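Local coordinates for protein tungsten-containing formylmethanofuran dehydrogenase 2 subunit C (Methanothermobacter wolfeii, PDB 5T5I) that probably serves as the beta-helical subunit of a tungsten-dependent formylmethanofuran dehydrogenase complex, which reversibly reduces carbon dioxide onto methanofuran to give formylmethanofuran, at residues Ala59-Pro62 / Glu63-Lys66; Val258-Val262 / Gly263-His267. All blocks are in the same frame, centred on the assembly; numbering follows the deposited sequence.

Followed from the N terminus, the chain reaches contact 1 in the connection between strand 52-56 and strand 66-69, where a short turn closes the loop just before strand 66-69, which lies parallel between strands 3-8 and 87-90. The chain then climbs through the coils of the beta-helix before contact 2 appears near the C terminus, as the turn that follows strand 256-261. The two lie in series, neither nested nor crossed, with centres about 46 Å apart on opposite sides of the chain's centre. Contact 1 joins its loop to the region of helix 23-26, while contact 2 ties the chain's last strand and C-terminal tail to the loop following strand 208-211.

Contact 1. Residues Ala59-Pro62 / Glu63-Lys66; sequences ADAP and EDIK
Ala61 and Pro62 meet Asp64 and Ile65 in a local 3-10 turn at the protein surface, in the loop that leads from strand 52-56 into strand 66-69. Two successive backbone bonds define it: Asp64 N donates to Ala61 O at 3.2 Å, and Ile65 N to Pro62 O at 3.1 Å. Both span three residues, the 3-10 pattern. A water reinforces the turn from the side-chain end, accepting from Ala61 N and donating to Asp64 OD2 at 2.9 Å. With CG between its backbone N and carbonyl carbon (chi1 56°) and a bend at chi2, Glu63 brings its carboxylate back to Ala61 and Pro62: CD lies 3.7 Å from Ala61 CB, and OE2 3.6 Å from Pro62 CD. Ile65 CG1 rests against Ala59 CB at 3.8 Å. Pro62 also packs on Pro23 and Ala27, and an alanine here would probably open a gap against those residues and deprive the Glu63 carboxylate of its ring neighbour, setting it freer to swing. Because backbone bonds and a water set the bend, it probably depends little on the charges of the exposed acids, while buried Ile65 anchors the turn through Ala59, Pro23 and Ala27.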
loop_
_atom_site.group_PDB
_atom_site.type_symbol
_atom_site.label_atom_id
_atom_site.label_comp_id
_atom_site.label_asym_id
_atom_site.label_seq_id
_atom_site.Cartn_x
_atom_site.Cartn_y
_atom_site.Cartn_z
ATOM N N ALA C 59 -62.389 -16.876 -31.392
ATOM C CA ALA C 59 -61.879 -16.905 -32.765
ATOM C C ALA C 59 -61.314 -18.291 -33.055
ATOM O O ALA C 59 -60.827 -18.962 -32.140
ATOM C CB ALA C 59 -60.820 -15.833 -32.976
ATOM N N ASP C 60 -61.405 -18.731 -34.312
ATOM C CA ASP C 60 -60.950 -20.068 -34.703
ATOM C C ASP C 60 -59.434 -20.222 -34.866
ATOM O O ASP C 60 -58.947 -21.338 -34.718
ATOM C CB ASP C 60 -61.654 -20.519 -35.990
ATOM C CG ASP C 60 -63.137 -20.783 -35.806
ATOM O OD1 ASP C 60 -63.493 -21.560 -34.890
ATOM O OD2 ASP C 60 -63.939 -20.255 -36.608
ATOM N N ALA C 61 -58.703 -19.149 -35.225
ATOM C CA ALA C 61 -57.257 -19.215 -35.474
ATOM C C ALA C 61 -56.458 -18.466 -34.388
ATOM O O ALA C 61 -56.862 -17.374 -33.990
ATOM C CB ALA C 61 -56.963 -18.618 -36.843
ATOM N N PRO C 62 -55.322 -19.011 -33.905
ATOM C CA PRO C 62 -54.566 -18.306 -32.850
ATOM C C PRO C 62 -53.994 -16.948 -33.249
ATOM O O PRO C 62 -53.854 -16.089 -32.385
ATOM C CB PRO C 62 -53.472 -19.300 -32.469
ATOM C CG PRO C 62 -53.331 -20.197 -33.634
ATOM C CD PRO C 62 -54.684 -20.298 -34.251
ATOM N N GLU C 63 -53.673 -16.753 -34.545
ATOM C CA GLU C 63 -53.150 -15.478 -35.055
ATOM C C GLU C 63 -54.159 -14.329 -34.915
ATOM O O GLU C 63 -53.743 -13.170 -34.907
ATOM C CB GLU C 63 -52.652 -15.586 -36.519
ATOM C CG GLU C 63 -53.667 -16.102 -37.530
ATOM C CD GLU C 63 -53.571 -17.579 -37.866
ATOM O OE1 GLU C 63 -53.882 -17.932 -39.024
ATOM O OE2 GLU C 63 -53.240 -18.389 -36.970
ATOM N N ASP C 64 -55.473 -14.643 -34.807
ATOM C CA ASP C 64 -56.520 -13.636 -34.626
ATOM C C ASP C 64 -56.912 -13.451 -33.150
ATOM O O ASP C 64 -57.855 -12.719 -32.884
ATOM C CB ASP C 64 -57.761 -14.009 -35.462
ATOM C CG ASP C 64 -57.468 -14.168 -36.937
ATOM O OD1 ASP C 64 -56.690 -13.349 -37.481
ATOM O OD2 ASP C 64 -58.013 -15.107 -37.548
ATOM N N ILE C 65 -56.175 -14.050 -32.194
ATOM C CA ILE C 65 -56.499 -13.938 -30.771
ATOM C C ILE C 65 -55.526 -13.036 -30.051
ATOM O O ILE C 65 -54.309 -13.209 -30.163
ATOM C CB ILE C 65 -56.581 -15.334 -30.103
ATOM C CG1 ILE C 65 -57.871 -16.035 -30.570
ATOM C CG2 ILE C 65 -56.532 -15.225 -28.559
ATOM C CD1 ILE C 65 -58.017 -17.409 -30.228
ATOM N N LYS C 66 -56.087 -12.121 -29.250
ATOM C CA LYS C 66 -55.360 -11.222 -28.372
ATOM C C LYS C 66 -55.895 -11.466 -26.955
ATOM O O LYS C 66 -57.059 -11.164 -26.685
ATOM C CB LYS C 66 -55.589 -9.771 -28.791
ATOM C CG LYS C 66 -54.761 -8.760 -28.016
ATOM C CD LYS C 66 -55.328 -7.351 -28.209
ATOM C CE LYS C 66 -54.323 -6.252 -27.977
ATOM N NZ LYS C 66 -54.124 -5.410 -29.185
HETATM O O HOH W 1 -60.208 -16.726 -36.581
#

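Contact 2. Residues Val258-Val262 / Gly263-His267; sequences VYAAV and GCNGH
Asn265 folds its side chain back onto Ala260 and Ala261, across a type I beta turn, Val262 to Asn265, that ends the last strand of this beta-helical subunit. The turn's own backbone bond, Asn265 N to Val262 O, is weak at 3.4 Å, and the asparagine side chain adds a stronger one. With CG beside its backbone N (chi1 -68°), Asn265 directs ND2 to Ala261 O at 2.9 Å. The N-H approaches at 158°, in the carbonyl plane and on a lone pair, and the acceptor lies nearly in the plane of the amide. ND2 also bonds Gly213 O and OD1 accepts from Met215 N, which fixes the rotation of the amide and satisfies both ends of a buried group. Ala260 CB lies 3.8 Å from the same ND2. Val262 packs on Ala241 and Tyr243 of strand 241-247 and on Thr131 of the neighbouring FwdF subunit; its CG2, between backbone N and carbonyl carbon, lies 3.2 Å from Gly263 N. Cys264 SG makes a looser contact, 4.5 Å from Ala261 CB. Farther along, the His267 ring donates from NE2 to Met215 O and presents its edge to Cys264 O, in the ring plane, with CE1 3.5 Å from that oxygen.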
loop_
_atom_site.group_PDB
_atom_site.type_symbol
_atom_site.label_atom_id
_atom_site.label_comp_id
_atom_site.label_asym_id
_atom_site.label_seq_id
_atom_site.Cartn_x
_atom_site.Cartn_y
_atom_site.Cartn_z
ATOM N N VAL C 258 -16.948 -8.698 -27.448
ATOM C CA VAL C 258 -17.530 -7.797 -26.452
ATOM C C VAL C 258 -17.165 -6.358 -26.875
ATOM O O VAL C 258 -15.974 -6.050 -27.021
ATOM C CB VAL C 258 -17.067 -8.093 -24.998
ATOM C CG1 VAL C 258 -17.564 -7.015 -24.025
ATOM C CG2 VAL C 258 -17.545 -9.467 -24.542
ATOM N N TYR C 259 -18.181 -5.495 -27.059
ATOM C CA TYR C 259 -18.005 -4.061 -27.349
ATOM C C TYR C 259 -18.372 -3.298 -26.062
ATOM O O TYR C 259 -19.410 -3.577 -25.466
ATOM C CB TYR C 259 -18.912 -3.579 -28.498
ATOM C CG TYR C 259 -18.473 -4.027 -29.872
ATOM C CD1 TYR C 259 -17.386 -3.436 -30.503
ATOM C CD2 TYR C 259 -19.206 -4.967 -30.588
ATOM C CE1 TYR C 259 -17.007 -3.805 -31.794
ATOM C CE2 TYR C 259 -18.869 -5.304 -31.900
ATOM C CZ TYR C 259 -17.754 -4.738 -32.492
ATOM O OH TYR C 259 -17.425 -5.088 -33.782
ATOM N N ALA C 260 -17.519 -2.376 -25.619
ATOM C CA ALA C 260 -17.784 -1.586 -24.416
ATOM C C ALA C 260 -17.521 -0.100 -24.729
ATOM O O ALA C 260 -16.424 0.243 -25.190
ATOM C CB ALA C 260 -16.903 -2.059 -23.266
ATOM N N ALA C 261 -18.532 0.767 -24.502
ATOM C CA ALA C 261 -18.461 2.225 -24.775
ATOM C C ALA C 261 -17.209 2.866 -24.169
ATOM O O ALA C 261 -16.935 2.677 -22.973
ATOM C CB ALA C 261 -19.698 2.925 -24.246
ATOM N N VAL C 262 -16.437 3.596 -24.999
ATOM C CA VAL C 262 -15.154 4.151 -24.550
ATOM C C VAL C 262 -15.270 5.133 -23.362
ATOM O O VAL C 262 -14.395 5.122 -22.494
ATOM C CB VAL C 262 -14.291 4.788 -25.680
ATOM C CG1 VAL C 262 -13.961 3.777 -26.786
ATOM C CG2 VAL C 262 -14.908 6.069 -26.236
ATOM N N GLY C 263 -16.298 5.978 -23.376
ATOM C CA GLY C 263 -16.527 7.009 -22.369
ATOM C C GLY C 263 -16.499 6.574 -20.917
ATOM O O GLY C 263 -16.001 7.321 -20.068
ATOM N N CYS C 264 -17.006 5.373 -20.610
ATOM C CA CYS C 264 -17.059 4.912 -19.214
ATOM C C CYS C 264 -16.334 3.584 -18.961
ATOM O O CYS C 264 -16.520 3.014 -17.888
ATOM C CB CYS C 264 -18.511 4.863 -18.742
ATOM S SG CYS C 264 -19.681 4.321 -20.011
ATOM N N ASN C 265 -15.455 3.123 -19.890
ATOM C CA ASN C 265 -14.723 1.857 -19.721
ATOM C C ASN C 265 -13.207 1.965 -19.939
ATOM O O ASN C 265 -12.560 0.960 -20.238
ATOM C CB ASN C 265 -15.334 0.789 -20.629
ATOM C CG ASN C 265 -16.717 0.414 -20.171
ATOM O OD1 ASN C 265 -16.893 -0.178 -19.099
ATOM N ND2 ASN C 265 -17.732 0.811 -20.913
ATOM N N GLY C 266 -12.635 3.143 -19.703
ATOM C CA GLY C 266 -11.195 3.350 -19.817
ATOM C C GLY C 266 -10.397 2.448 -18.891
ATOM O O GLY C 266 -9.307 2.009 -19.251
ATOM N N HIS C 267 -10.956 2.128 -17.711
ATOM C CA HIS C 267 -10.327 1.238 -16.729
ATOM C C HIS C 267 -10.291 -0.250 -17.180
ATOM O O HIS C 267 -9.497 -1.014 -16.634
ATOM C CB HIS C 267 -11.040 1.371 -15.372
ATOM C CG HIS C 267 -12.448 0.869 -15.398
ATOM N ND1 HIS C 267 -13.436 1.555 -16.085
ATOM C CD2 HIS C 267 -12.980 -0.258 -14.875
ATOM C CE1 HIS C 267 -14.532 0.824 -15.958
ATOM N NE2 HIS C 267 -14.308 -0.270 -15.229
#